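Local coordinates for putative uncharacterized protein PH0300 (Pyrococcus horikoshii, PDB 3VRH) that catalyses the ATP-dependent 2-thiolation of 5-methyluridine 54 in the T loop of tRNAs, a modification that stabilises tRNA against heat in thermophiles, at residues Arg136-Tyr144 with Gln186-Lys194; Lys270-Pro278 with Cys284-Glu295. All coordinates share one frame; numbering follows the deposited sequence.

Contact 1 of 2, residues Arg136-Tyr144 with Gln186-Lys194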
loop_
_atom_site.group_PDB
_atom_site.type_symbol
_atom_site.label_atom_id
_atom_site.label_comp_id
_atom_site.label_asym_id
_atom_site.label_seq_id
_atom_site.Cartn_x
_atom_site.Cartn_y
_atom_site.Cartn_z
ATOM N N ARG A 136 -5.345 -21.256 -14.134
ATOM C CA ARG A 136 -5.804 -21.594 -12.788
ATOM C C ARG A 136 -6.864 -22.684 -12.871
ATOM O O ARG A 136 -6.907 -23.581 -12.043
ATOM C CB ARG A 136 -6.359 -20.358 -12.040
ATOM C CG ARG A 136 -5.289 -19.595 -11.207
ATOM C CD ARG A 136 -5.839 -18.395 -10.398
ATOM N NE ARG A 136 -6.473 -17.387 -11.255
ATOM C CZ ARG A 136 -5.812 -16.442 -11.924
ATOM N NH1 ARG A 136 -4.488 -16.367 -11.843
ATOM N NH2 ARG A 136 -6.467 -15.576 -12.685
ATOM N N TYR A 137 -7.713 -22.593 -13.883
ATOM C CA TYR A 137 -8.789 -23.551 -14.052
ATOM C C TYR A 137 -8.220 -24.926 -14.360
ATOM O O TYR A 137 -8.627 -25.929 -13.766
ATOM C CB TYR A 137 -9.732 -23.131 -15.181
ATOM C CG TYR A 137 -10.811 -24.171 -15.471
ATOM C CD1 TYR A 137 -10.617 -25.153 -16.429
ATOM C CD2 TYR A 137 -12.025 -24.162 -14.783
ATOM C CE1 TYR A 137 -11.589 -26.104 -16.692
ATOM C CE2 TYR A 137 -13.004 -25.095 -15.050
ATOM C CZ TYR A 137 -12.773 -26.074 -16.007
ATOM O OH TYR A 137 -13.735 -27.017 -16.283
ATOM N N ILE A 138 -7.287 -24.961 -15.304
ATOM C CA ILE A 138 -6.700 -26.227 -15.739
ATOM C C ILE A 138 -5.920 -26.887 -14.610
ATOM O O ILE A 138 -5.991 -28.098 -14.438
ATOM C CB ILE A 138 -5.798 -26.046 -16.971
ATOM C CG1 ILE A 138 -6.634 -25.636 -18.183
ATOM C CG2 ILE A 138 -5.025 -27.339 -17.272
ATOM C CD1 ILE A 138 -5.820 -25.402 -19.461
ATOM N N MET A 139 -5.183 -26.082 -13.839
ATOM C CA MET A 139 -4.410 -26.604 -12.717
ATOM C C MET A 139 -5.354 -27.298 -11.754
ATOM O O MET A 139 -5.085 -28.403 -11.294
ATOM C CB MET A 139 -3.683 -25.495 -11.944
ATOM C CG MET A 139 -2.454 -24.913 -12.612
ATOM S SD MET A 139 -2.033 -23.371 -11.765
ATOM C CE MET A 139 -1.847 -23.975 -10.098
ATOM N N ASN A 140 -6.457 -26.626 -11.447
ATOM C CA ASN A 140 -7.387 -27.168 -10.484
ATOM C C ASN A 140 -8.145 -28.382 -11.005
ATOM O O ASN A 140 -8.256 -29.364 -10.304
ATOM C CB ASN A 140 -8.354 -26.100 -9.973
ATOM C CG ASN A 140 -9.317 -26.655 -8.935
ATOM O OD1 ASN A 140 -8.941 -26.935 -7.801
ATOM N ND2 ASN A 140 -10.556 -26.818 -9.329
ATOM N N LYS A 141 -8.667 -28.317 -12.225
ATOM C CA LYS A 141 -9.408 -29.459 -12.755
ATOM C C LYS A 141 -8.515 -30.679 -13.001
ATOM O O LYS A 141 -8.975 -31.813 -12.879
ATOM C CB LYS A 141 -10.198 -29.108 -14.022
ATOM C CG LYS A 141 -11.180 -30.215 -14.422
ATOM C CD LYS A 141 -12.237 -29.757 -15.411
ATOM C CE LYS A 141 -13.419 -30.726 -15.409
ATOM N NZ LYS A 141 -12.952 -32.155 -15.404
ATOM N N PHE A 142 -7.242 -30.444 -13.316
ATOM C CA PHE A 142 -6.286 -31.530 -13.503
ATOM C C PHE A 142 -5.978 -32.179 -12.173
ATOM O O PHE A 142 -5.875 -33.400 -12.074
ATOM C CB PHE A 142 -4.979 -31.034 -14.138
ATOM C CG PHE A 142 -4.019 -32.141 -14.469
ATOM C CD1 PHE A 142 -3.159 -32.647 -13.507
ATOM C CD2 PHE A 142 -4.003 -32.701 -15.741
ATOM C CE1 PHE A 142 -2.296 -33.675 -13.808
ATOM C CE2 PHE A 142 -3.137 -33.724 -16.039
ATOM C CZ PHE A 142 -2.285 -34.210 -15.069
ATOM N N ALA A 143 -5.801 -31.353 -11.147
ATOM C CA ALA A 143 -5.545 -31.866 -9.809
ATOM C C ALA A 143 -6.748 -32.675 -9.346
ATOM O O ALA A 143 -6.606 -33.720 -8.722
ATOM C CB ALA A 143 -5.291 -30.716 -8.838
ATOM N N TYR A 144 -7.928 -32.171 -9.670
ATOM C CA TYR A 144 -9.170 -32.761 -9.194
ATOM C C TYR A 144 -9.440 -34.094 -9.890
ATOM O O TYR A 144 -9.613 -35.119 -9.228
ATOM C CB TYR A 144 -10.330 -31.784 -9.398
ATOM C CG TYR A 144 -11.698 -32.407 -9.249
ATOM C CD1 TYR A 144 -12.143 -32.867 -8.018
ATOM C CD2 TYR A 144 -12.550 -32.534 -10.349
ATOM C CE1 TYR A 144 -13.397 -33.451 -7.881
ATOM C CE2 TYR A 144 -13.807 -33.110 -10.225
ATOM C CZ TYR A 144 -14.226 -33.563 -8.987
ATOM O OH TYR A 144 -15.473 -34.136 -8.863
ATOM N N GLN A 186 -11.931 -26.785 -0.772
ATOM C CA GLN A 186 -13.305 -26.337 -0.625
ATOM C C GLN A 186 -14.125 -26.804 -1.814
ATOM O O GLN A 186 -14.108 -26.178 -2.877
ATOM C CB GLN A 186 -13.355 -24.810 -0.498
ATOM C CG GLN A 186 -14.740 -24.230 -0.252
ATOM C CD GLN A 186 -14.701 -22.730 -0.017
ATOM O OE1 GLN A 186 -13.631 -22.145 0.177
ATOM N NE2 GLN A 186 -15.871 -22.098 -0.037
ATOM N N GLY A 187 -14.839 -27.912 -1.632
ATOM C CA GLY A 187 -15.596 -28.509 -2.718
ATOM C C GLY A 187 -14.633 -29.021 -3.767
ATOM O O GLY A 187 -13.647 -29.682 -3.430
ATOM N N LYS A 188 -14.888 -28.697 -5.032
ATOM C CA LYS A 188 -14.013 -29.166 -6.102
ATOM C C LYS A 188 -12.779 -28.269 -6.324
ATOM O O LYS A 188 -11.969 -28.526 -7.222
ATOM C CB LYS A 188 -14.800 -29.402 -7.393
ATOM C CG LYS A 188 -15.924 -30.421 -7.233
ATOM C CD LYS A 188 -16.532 -30.798 -8.575
ATOM C CE LYS A 188 -17.607 -31.860 -8.420
ATOM N NZ LYS A 188 -18.201 -32.240 -9.736
ATOM N N PHE A 189 -12.634 -27.238 -5.489
ATOM C CA PHE A 189 -11.378 -26.483 -5.396
ATOM C C PHE A 189 -10.367 -27.224 -4.533
ATOM O O PHE A 189 -10.538 -27.338 -3.316
ATOM C CB PHE A 189 -11.617 -25.090 -4.812
ATOM C CG PHE A 189 -12.225 -24.121 -5.787
ATOM C CD1 PHE A 189 -11.891 -24.166 -7.133
ATOM C CD2 PHE A 189 -13.131 -23.155 -5.358
ATOM C CE1 PHE A 189 -12.447 -23.267 -8.036
ATOM C CE2 PHE A 189 -13.694 -22.255 -6.253
ATOM C CZ PHE A 189 -13.350 -22.309 -7.593
ATOM N N ILE A 190 -9.318 -27.738 -5.167
ATOM C CA ILE A 190 -8.262 -28.459 -4.469
ATOM C C ILE A 190 -7.458 -27.501 -3.598
ATOM O O ILE A 190 -7.293 -26.335 -3.953
ATOM C CB ILE A 190 -7.302 -29.151 -5.475
ATOM C CG1 ILE A 190 -8.076 -30.082 -6.410
ATOM C CG2 ILE A 190 -6.213 -29.919 -4.747
ATOM C CD1 ILE A 190 -8.715 -31.253 -5.705
ATOM N N LYS A 191 -6.960 -27.998 -2.466
ATOM C CA LYS A 191 -6.105 -27.209 -1.582
ATOM C C LYS A 191 -4.888 -26.669 -2.331
ATOM O O LYS A 191 -4.160 -27.441 -2.972
ATOM C CB LYS A 191 -5.626 -28.047 -0.387
ATOM C CG LYS A 191 -4.665 -27.295 0.525
ATOM C CD LYS A 191 -4.426 -28.002 1.848
ATOM C CE LYS A 191 -3.612 -29.260 1.651
ATOM N NZ LYS A 191 -2.849 -29.627 2.878
ATOM N N LYS A 192 -4.684 -25.352 -2.247
ATOM C CA LYS A 192 -3.528 -24.682 -2.852
ATOM C C LYS A 192 -2.647 -24.101 -1.764
ATOM O O LYS A 192 -3.141 -23.393 -0.881
ATOM C CB LYS A 192 -3.959 -23.556 -3.815
ATOM C CG LYS A 192 -4.512 -24.056 -5.131
ATOM C CD LYS A 192 -4.937 -22.943 -6.094
ATOM C CE LYS A 192 -3.796 -22.454 -6.989
ATOM N NZ LYS A 192 -4.292 -21.419 -7.960
ATOM N N VAL A 193 -1.350 -24.395 -1.836
ATOM C CA VAL A 193 -0.382 -23.938 -0.846
ATOM C C VAL A 193 0.830 -23.259 -1.492
ATOM O O VAL A 193 1.116 -23.468 -2.673
ATOM C CB VAL A 193 0.095 -25.094 0.061
ATOM C CG1 VAL A 193 -1.058 -25.661 0.854
ATOM C CG2 VAL A 193 0.768 -26.195 -0.776
ATOM N N LYS A 194 1.527 -22.446 -0.702
ATOM C CA LYS A 194 2.681 -21.671 -1.158
ATOM C C LYS A 194 3.847 -21.951 -0.208
ATOM O O LYS A 194 4.062 -21.208 0.767
ATOM C CB LYS A 194 2.348 -20.153 -1.169
ATOM C CG LYS A 194 1.291 -19.759 -2.193
ATOM C CD LYS A 194 0.922 -18.272 -2.144
ATOM C CE LYS A 194 -0.155 -17.970 -3.183
ATOM N NZ LYS A 194 -0.467 -16.510 -3.291
HETATM O O HOH W 1 -7.721 -25.236 -6.526
#

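Contact 2 of 2, residues Lys270-Pro278 with Cys284-Glu295. With ZN (zinc ion), chain C.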
loop_
_atom_site.group_PDB
_atom_site.type_symbol
_atom_site.label_atom_id
_atom_site.label_comp_id
_atom_site.label_asym_id
_atom_site.label_seq_id
_atom_site.Cartn_x
_atom_site.Cartn_y
_atom_site.Cartn_z
ATOM N N LYS A 270 -22.116 -22.722 -6.662
ATOM C CA LYS A 270 -22.864 -23.700 -7.452
ATOM C C LYS A 270 -21.930 -24.734 -8.111
ATOM O O LYS A 270 -20.750 -24.839 -7.762
ATOM C CB LYS A 270 -23.706 -22.992 -8.523
ATOM C CG LYS A 270 -24.298 -21.658 -8.070
ATOM C CD LYS A 270 -25.099 -20.962 -9.173
ATOM C CE LYS A 270 -26.387 -21.711 -9.505
ATOM N NZ LYS A 270 -27.258 -20.962 -10.462
ATOM N N GLU A 271 -22.475 -25.508 -9.052
ATOM C CA GLU A 271 -21.675 -26.372 -9.912
ATOM C C GLU A 271 -21.950 -25.983 -11.340
ATOM O O GLU A 271 -23.103 -25.803 -11.726
ATOM C CB GLU A 271 -22.025 -27.851 -9.727
ATOM C CG GLU A 271 -21.211 -28.548 -8.660
ATOM C CD GLU A 271 -21.250 -30.071 -8.773
ATOM O OE1 GLU A 271 -21.973 -30.614 -9.653
ATOM O OE2 GLU A 271 -20.539 -30.716 -7.969
ATOM N N CYS A 272 -20.894 -25.862 -12.132
ATOM C CA CYS A 272 -21.059 -25.450 -13.515
ATOM C C CYS A 272 -21.883 -26.450 -14.320
ATOM O O CYS A 272 -21.688 -27.660 -14.202
ATOM C CB CYS A 272 -19.710 -25.253 -14.190
ATOM S SG CYS A 272 -19.938 -24.946 -15.921
ATOM N N LYS A 273 -22.783 -25.931 -15.153
ATOM C CA LYS A 273 -23.666 -26.758 -15.981
ATOM C C LYS A 273 -22.927 -27.486 -17.099
ATOM O O LYS A 273 -23.518 -28.297 -17.825
ATOM C CB LYS A 273 -24.793 -25.911 -16.599
ATOM C CG LYS A 273 -25.743 -25.278 -15.578
ATOM C CD LYS A 273 -27.024 -24.756 -16.218
ATOM C CE LYS A 273 -28.087 -24.487 -15.150
ATOM N NZ LYS A 273 -29.384 -23.986 -15.707
ATOM N N ILE A 274 -21.643 -27.182 -17.257
ATOM C CA ILE A 274 -20.861 -27.798 -18.323
ATOM C C ILE A 274 -19.834 -28.788 -17.791
ATOM O O ILE A 274 -19.763 -29.924 -18.255
ATOM C CB ILE A 274 -20.159 -26.746 -19.210
ATOM C CG1 ILE A 274 -21.198 -25.903 -19.936
ATOM C CG2 ILE A 274 -19.269 -27.425 -20.240
ATOM C CD1 ILE A 274 -22.229 -26.726 -20.656
ATOM N N CYS A 275 -19.055 -28.360 -16.802
ATOM C CA CYS A 275 -17.914 -29.142 -16.353
ATOM C C CYS A 275 -18.047 -29.507 -14.887
ATOM O O CYS A 275 -17.231 -30.263 -14.351
ATOM C CB CYS A 275 -16.626 -28.341 -16.553
ATOM S SG CYS A 275 -16.414 -27.001 -15.317
ATOM N N ARG A 276 -19.064 -28.940 -14.242
ATOM C CA ARG A 276 -19.390 -29.236 -12.848
ATOM C C ARG A 276 -18.338 -28.784 -11.850
ATOM O O ARG A 276 -18.337 -29.224 -10.703
ATOM C CB ARG A 276 -19.695 -30.724 -12.656
ATOM C CG ARG A 276 -21.032 -31.184 -13.253
ATOM C CD ARG A 276 -21.217 -32.665 -12.977
ATOM N NE ARG A 276 -19.900 -33.288 -12.935
ATOM C CZ ARG A 276 -19.347 -33.963 -13.937
ATOM N NH1 ARG A 276 -20.010 -34.156 -15.077
ATOM N NH2 ARG A 276 -18.127 -34.454 -13.785
ATOM N N MET A 277 -17.441 -27.908 -12.285
ATOM C CA MET A 277 -16.477 -27.315 -11.367
ATOM C C MET A 277 -17.125 -26.050 -10.815
ATOM O O MET A 277 -18.007 -25.492 -11.461
ATOM C CB MET A 277 -15.154 -27.021 -12.084
ATOM C CG MET A 277 -14.493 -28.279 -12.669
ATOM S SD MET A 277 -14.208 -29.557 -11.433
ATOM C CE MET A 277 -12.885 -28.843 -10.465
ATOM N N PRO A 278 -16.716 -25.618 -9.609
ATOM C CA PRO A 278 -17.362 -24.496 -8.910
ATOM C C PRO A 278 -17.644 -23.321 -9.826
ATOM O O PRO A 278 -16.810 -22.947 -10.651
ATOM C CB PRO A 278 -16.344 -24.097 -7.833
ATOM C CG PRO A 278 -15.238 -25.174 -7.878
ATOM C CD PRO A 278 -15.712 -26.279 -8.762
ATOM N N CYS A 284 -19.680 -21.615 -15.789
ATOM C CA CYS A 284 -18.520 -21.007 -15.155
ATOM C C CYS A 284 -17.745 -20.080 -16.096
ATOM O O CYS A 284 -17.982 -20.056 -17.309
ATOM C CB CYS A 284 -17.625 -22.052 -14.480
ATOM S SG CYS A 284 -16.271 -22.701 -15.476
ATOM N N ALA A 285 -16.857 -19.287 -15.503
ATOM C CA ALA A 285 -16.086 -18.282 -16.232
ATOM C C ALA A 285 -15.288 -18.911 -17.372
ATOM O O ALA A 285 -15.392 -18.478 -18.524
ATOM C CB ALA A 285 -15.157 -17.532 -15.280
ATOM N N PHE A 286 -14.505 -19.933 -17.036
ATOM C CA PHE A 286 -13.712 -20.662 -18.024
ATOM C C PHE A 286 -14.592 -21.106 -19.176
ATOM O O PHE A 286 -14.333 -20.759 -20.323
ATOM C CB PHE A 286 -13.055 -21.873 -17.371
ATOM C CG PHE A 286 -12.156 -22.663 -18.294
ATOM C CD1 PHE A 286 -10.822 -22.301 -18.462
ATOM C CD2 PHE A 286 -12.635 -23.774 -18.969
ATOM C CE1 PHE A 286 -9.988 -23.022 -19.280
ATOM C CE2 PHE A 286 -11.800 -24.508 -19.802
ATOM C CZ PHE A 286 -10.475 -24.131 -19.959
ATOM N N CYS A 287 -15.655 -21.846 -18.855
ATOM C CA CYS A 287 -16.571 -22.375 -19.863
ATOM C C CYS A 287 -17.246 -21.312 -20.713
ATOM O O CYS A 287 -17.411 -21.492 -21.922
ATOM C CB CYS A 287 -17.637 -23.240 -19.206
ATOM S SG CYS A 287 -17.053 -24.886 -18.895
ATOM N N LYS A 288 -17.658 -20.214 -20.085
ATOM C CA LYS A 288 -18.271 -19.132 -20.855
ATOM C C LYS A 288 -17.254 -18.480 -21.788
ATOM O O LYS A 288 -17.538 -18.251 -22.965
ATOM C CB LYS A 288 -18.941 -18.088 -19.945
ATOM C CG LYS A 288 -20.193 -18.606 -19.245
ATOM C CD LYS A 288 -20.830 -17.570 -18.321
ATOM C CE LYS A 288 -21.745 -16.626 -19.097
ATOM N NZ LYS A 288 -22.342 -15.576 -18.219
ATOM N N PHE A 289 -16.064 -18.191 -21.271
ATOM C CA PHE A 289 -15.041 -17.550 -22.094
ATOM C C PHE A 289 -14.682 -18.408 -23.298
ATOM O O PHE A 289 -14.625 -17.922 -24.423
ATOM C CB PHE A 289 -13.779 -17.226 -21.281
ATOM C CG PHE A 289 -12.659 -16.688 -22.122
ATOM C CD1 PHE A 289 -12.604 -15.340 -22.441
ATOM C CD2 PHE A 289 -11.674 -17.537 -22.625
ATOM C CE1 PHE A 289 -11.584 -14.834 -23.231
ATOM C CE2 PHE A 289 -10.646 -17.045 -23.417
ATOM C CZ PHE A 289 -10.601 -15.680 -23.718
ATOM N N TRP A 290 -14.435 -19.692 -23.054
ATOM C CA TRP A 290 -13.986 -20.589 -24.111
ATOM C C TRP A 290 -15.152 -21.096 -24.975
ATOM O O TRP A 290 -14.942 -21.729 -26.023
ATOM C CB TRP A 290 -13.124 -21.740 -23.523
ATOM C CG TRP A 290 -11.754 -21.253 -23.155
ATOM C CD1 TRP A 290 -11.270 -21.014 -21.901
ATOM C CD2 TRP A 290 -10.716 -20.857 -24.064
ATOM N NE1 TRP A 290 -9.985 -20.521 -21.975
ATOM C CE2 TRP A 290 -9.623 -20.421 -23.291
ATOM C CE3 TRP A 290 -10.605 -20.838 -25.457
ATOM C CZ2 TRP A 290 -8.438 -19.973 -23.864
ATOM C CZ3 TRP A 290 -9.427 -20.395 -26.028
ATOM C CH2 TRP A 290 -8.360 -19.966 -25.233
ATOM N N GLY A 291 -16.376 -20.787 -24.544
ATOM C CA GLY A 291 -17.564 -21.185 -25.278
ATOM C C GLY A 291 -17.662 -22.696 -25.365
ATOM O O GLY A 291 -17.855 -23.269 -26.438
ATOM N N LEU A 292 -17.512 -23.337 -24.212
ATOM C CA LEU A 292 -17.436 -24.782 -24.135
ATOM C C LEU A 292 -18.795 -25.352 -23.822
ATOM O O LEU A 292 -19.493 -24.875 -22.921
ATOM C CB LEU A 292 -16.444 -25.203 -23.055
ATOM C CG LEU A 292 -14.989 -24.879 -23.379
ATOM C CD1 LEU A 292 -14.120 -25.272 -22.219
ATOM C CD2 LEU A 292 -14.545 -25.586 -24.645
ATOM N N LYS A 293 -19.158 -26.387 -24.569
ATOM C CA LYS A 293 -20.421 -27.070 -24.357
ATOM C C LYS A 293 -20.171 -28.400 -23.659
ATOM O O LYS A 293 -21.112 -29.067 -23.207
ATOM C CB LYS A 293 -21.145 -27.288 -25.693
ATOM C CG LYS A 293 -21.370 -26.018 -26.520
ATOM C CD LYS A 293 -22.423 -25.098 -25.908
ATOM C CE LYS A 293 -22.775 -23.956 -26.865
ATOM N NZ LYS A 293 -24.091 -23.309 -26.561
ATOM N N LYS A 294 -18.901 -28.785 -23.564
ATOM C CA LYS A 294 -18.555 -30.088 -22.996
ATOM C C LYS A 294 -17.409 -30.024 -21.990
ATOM O O LYS A 294 -16.548 -29.145 -22.072
ATOM C CB LYS A 294 -18.257 -31.093 -24.112
ATOM C CG LYS A 294 -19.507 -31.496 -24.890
ATOM C CD LYS A 294 -19.185 -32.306 -26.127
ATOM C CE LYS A 294 -20.438 -32.496 -26.979
ATOM N NZ LYS A 294 -20.146 -33.113 -28.307
ATOM N N GLU A 295 -17.416 -30.957 -21.044
ATOM C CA GLU A 295 -16.422 -31.004 -19.984
ATOM C C GLU A 295 -15.088 -31.490 -20.534
ATOM O O GLU A 295 -15.055 -32.265 -21.479
ATOM C CB GLU A 295 -16.893 -31.925 -18.858
ATOM C CG GLU A 295 -15.961 -31.933 -17.657
ATOM C CD GLU A 295 -16.392 -32.883 -16.563
ATOM O OE1 GLU A 295 -15.503 -33.399 -15.848
ATOM O OE2 GLU A 295 -17.613 -33.106 -16.411
HETATM ZN ZN ZN C . -17.388 -24.913 -16.470
#

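Contact 1 of 2, residues Arg136-Tyr144 with Gln186-Lys194
The side-chain amide of N140, on helix 127-145, grips the backbone of the chain entering strand 191-193 at two points, I190 N and K188 O. N140 OD1 receives the amide hydrogen of I190 N over 2.8 Å, with an N-H...O angle of 163° and the donor in the plane of the N140 carbonyl. N140 ND2 gives a longer bond of 3.1 Å to K188 O. It meets that oxygen nearly in its own amide plane, although it stands tilted from the plane of the K188 carbonyl. With CG anti to the backbone N (chi1 -179°), the amide reaches out from the helix. The two bonds fix its flip and bracket F189, whose ring has N140 ND2 near its plane at the edge, 3.7 Å from F189 CD1.

I190 supplies the apolar half of the contact. I190 CG1 turns to the helix, 3.7 Å from A143 CB. I190 CD1 reaches on to the backbone of Y144, 3.8 Å from Y144 CA, and also sits at the edge of the Y144 ring.

K188 lies against Y144, with its CB over one face of the ring, toward its margin. From there the extended chain brings K188 CD to 3.6 Å from Y144 CZ and K188 CE to 3.2 Å from Y144 OH. The phenol therefore meets the methylenes of the lysine.

At the other end K192 CE touches the terminal methyl (CE) of M139, whose side chain also packs on A53 and I79 of the ATP site. A type II' turn from Q186 to F189, with G187 at positive phi, brings the chain back to the helix. The arrangement belongs to the alpha/beta PP-loop fold of the HUP class: helix 127-145 packs on strand 150-152 and here clasps the approach to its neighbour, strand 191-193.

Contact 2 of 2, residues Lys270-Pro278 with Cys284-Glu295
C272 and C275 face C284 and C287 across a zinc ion, two CxxC pairs that make a Cys4 zinc finger. This is the tight part of the contact. C287 SG stands 2.4 Å from the zinc, and C284 SG is the longest ligand at 2.7 Å. C272 SG also accepts I274 N at 3.1 Å, with weaker bonds from C275 N and C284 N; these amides probably help to disperse the thiolate charge. On the opposing segment, C284 caps helix 285-290, its SG taking C287 N almost straight on (176°). The short helix ends in a Schellman motif at G291, which turns the chain back past I274. I274 sets its CG2 methyl 3.6 Å from C287 SG, while I274 CD1 lies against K293 O.

Away from the metal the contact opens to solvent. K293 and K294 direct their CB atoms away, and E295, extended from chi1 (-175°) onward, runs past C275, E295 CG 3.8 Å from C275 CB, to meet R276 in a salt bridge. The carboxylate does not lie flat with the guanidinium: their planes are 67° apart, and E295 OE2 sits over the face, 2.9 Å from R276 NH1.

Contact 1 lies nearer the centre of the chain, within the PP-loop fold and beside the ATP site, whereas contact 2 is a peripheral zinc finger that follows it in sequence. Neither is wholly buried. Contact 1 relies on an amide bonded to backbone and on apolar packing of I190, with lysine methylenes against a tyrosine; contact 2 depends on metal coordination, with a salt bridge on its solvent side. They share no segment, but the finger is docked on helix 127-145 and the loop before strand 191-193. K141 NZ forms a salt bridge with E295 OE1, K188 NZ probably bonds to R276 O, the rings of Y137 and F286 stack, and M277 packs on N140.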